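Side-chain contact in glycerate dehydrogenase related protein (Thermoplasma acidophilum, PDB 3GVX), which probably reduces glyoxylate or hydroxypyruvate with NADH or NADPH as a D-2-hydroxyacid dehydrogenase: residues G67-E70 against N71-L74. Residues are numbered along the deposited sequence; the frame is centred on the assembly and turned at random.
Sequences GIPE and NVVL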
ATOM      1  N   GLY B  67       0.670 -11.934 -39.916  1.00 28.09           N
ATOM      2  CA  GLY B  67       1.349 -11.175 -40.945  1.00 27.39           C
ATOM      3  C   GLY B  67       2.680 -10.580 -40.521  1.00 28.48           C
ATOM      4  O   GLY B  67       3.346  -9.928 -41.312  1.00 28.38           O
ATOM      5  N   ILE B  68       3.097 -10.809 -39.285  1.00 26.57           N
ATOM      6  CA  ILE B  68       4.361 -10.229 -38.866  1.00 26.36           C
ATOM      7  C   ILE B  68       5.541 -11.151 -39.163  1.00 25.46           C
ATOM      8  O   ILE B  68       5.603 -12.275 -38.690  1.00 25.07           O
ATOM      9  CB  ILE B  68       4.341  -9.840 -37.365  1.00 27.19           C
ATOM     10  CG1 ILE B  68       3.312  -8.724 -37.162  1.00 28.50           C
ATOM     11  CG2 ILE B  68       5.721  -9.412 -36.916  1.00 21.33           C
ATOM     12  CD1 ILE B  68       3.224  -8.173 -35.743  1.00 30.47           C
ATOM     13  N   PRO B  69       6.498 -10.664 -39.959  1.00 25.41           N
ATOM     14  CA  PRO B  69       7.682 -11.443 -40.322  1.00 25.71           C
ATOM     15  C   PRO B  69       8.417 -12.006 -39.099  1.00 25.65           C
ATOM     16  O   PRO B  69       8.452 -11.395 -38.031  1.00 22.73           O
ATOM     17  CB  PRO B  69       8.531 -10.446 -41.110  1.00 25.97           C
ATOM     18  CG  PRO B  69       7.504  -9.507 -41.670  1.00 28.75           C
ATOM     19  CD  PRO B  69       6.582  -9.303 -40.507  1.00 26.07           C
ATOM     20  N   GLU B  70       8.995 -13.186 -39.279  1.00 25.70           N
ATOM     21  CA  GLU B  70       9.725 -13.887 -38.230  1.00 27.07           C
ATOM     22  C   GLU B  70      10.754 -13.090 -37.425  1.00 28.97           C
ATOM     23  O   GLU B  70      10.895 -13.312 -36.233  1.00 30.26           O
ATOM     24  CB  GLU B  70      10.415 -15.115 -38.829  1.00 25.16           C
ATOM     25  CG  GLU B  70      11.239 -15.923 -37.854  1.00 22.60           C
ATOM     26  CD  GLU B  70      10.388 -16.663 -36.801  1.00 23.68           C
ATOM     27  OE1 GLU B  70       9.152 -16.762 -36.941  1.00 17.24           O
ATOM     28  OE2 GLU B  70      10.964 -17.166 -35.819  1.00 24.12           O
ATOM     29  N   ASN B  71      11.473 -12.173 -38.061  1.00 30.52           N
ATOM     30  CA  ASN B  71      12.492 -11.396 -37.351  1.00 31.96           C
ATOM     31  C   ASN B  71      11.976 -10.212 -36.538  1.00 33.40           C
ATOM     32  O   ASN B  71      12.712  -9.627 -35.748  1.00 33.01           O
ATOM     33  CB  ASN B  71      13.532 -10.882 -38.332  1.00 32.53           C
ATOM     34  CG  ASN B  71      12.927  -9.988 -39.387  1.00 35.88           C
ATOM     35  OD1 ASN B  71      12.108 -10.423 -40.201  1.00 35.51           O
ATOM     36  ND2 ASN B  71      13.311  -8.723 -39.368  1.00 38.52           N
ATOM     37  N   VAL B  72      10.711  -9.864 -36.745  1.00 33.79           N
ATOM     38  CA  VAL B  72      10.095  -8.729 -36.064  1.00 34.53           C
ATOM     39  C   VAL B  72       9.398  -9.117 -34.770  1.00 34.78           C
ATOM     40  O   VAL B  72       8.491  -9.953 -34.749  1.00 36.55           O
ATOM     41  CB  VAL B  72       9.069  -8.014 -36.988  1.00 33.91           C
ATOM     42  CG1 VAL B  72       8.542  -6.750 -36.307  1.00 33.66           C
ATOM     43  CG2 VAL B  72       9.720  -7.694 -38.343  1.00 34.73           C
ATOM     44  N   VAL B  73       9.825  -8.495 -33.687  1.00 34.21           N
ATOM     45  CA  VAL B  73       9.256  -8.779 -32.389  1.00 32.45           C
ATOM     46  C   VAL B  73       8.045  -7.908 -32.085  1.00 31.97           C
ATOM     47  O   VAL B  73       8.095  -6.678 -32.173  1.00 30.71           O
ATOM     48  CB  VAL B  73      10.322  -8.608 -31.287  1.00 34.51           C
ATOM     49  CG1 VAL B  73       9.681  -8.729 -29.903  1.00 35.02           C
ATOM     50  CG2 VAL B  73      11.428  -9.655 -31.485  1.00 32.06           C
ATOM     51  N   LEU B  74       6.945  -8.562 -31.736  1.00 30.90           N
ATOM     52  CA  LEU B  74       5.722  -7.858 -31.392  1.00 30.27           C
ATOM     53  C   LEU B  74       5.576  -7.837 -29.877  1.00 31.71           C
ATOM     54  O   LEU B  74       5.561  -8.884 -29.233  1.00 32.72           O
ATOM     55  CB  LEU B  74       4.496  -8.555 -31.992  1.00 28.31           C
ATOM     56  CG  LEU B  74       3.128  -7.991 -31.570  1.00 28.18           C
ATOM     57  CD1 LEU B  74       2.929  -6.566 -32.104  1.00 24.28           C
ATOM     58  CD2 LEU B  74       2.025  -8.937 -32.073  1.00 26.49           C
TER
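I68 folds back over V72 and L74 where a type I beta turn, P69 to V72, leads the chain into strand 73-75, the edge strand, within this chain, of a five-stranded parallel sheet. Its strand order, 2-1-3-4-5, is consistent with the flavodoxin-like domain of D-2-hydroxyacid dehydrogenases. The turn is closed by its backbone bond: V72 N donates to P69 O at 3.0 Å, with an N-H...O angle of 155°. Both branches of I68 are used. CG2, anti to the backbone N, packs against V72 with 3.6 Å to V72 CB and also lies near V72 O. CG1 lies anti to the carbonyl carbon (chi1 -65°), and with chi2 extended it carries CD1 to L74, where CD1 comes within 3.9 Å of L74 CD2 and touches CB and CD1 of that leucine as well. I68 lies crosswise to both partners. P69 and V72 instead lie flank to flank with the same heading, P69 CB 4.1 Å from V72 CG2. I53 of the neighbouring strand 52-55 touches I68, V72 and L74, joining the loop to the sheet; Y44 also meets I68, and T50 meets V72. With an alanine at I68, CG2 and CD1 are gone, and V72 CB and L74 CD2 would probably lose their apolar partner on the loop, opening a gap there. At the turn's corner the chi1 of N71, near +60°, brings CG back over the turn, and the amide's rotation turns OD1, not ND2, to P69 CB at 3.7 Å.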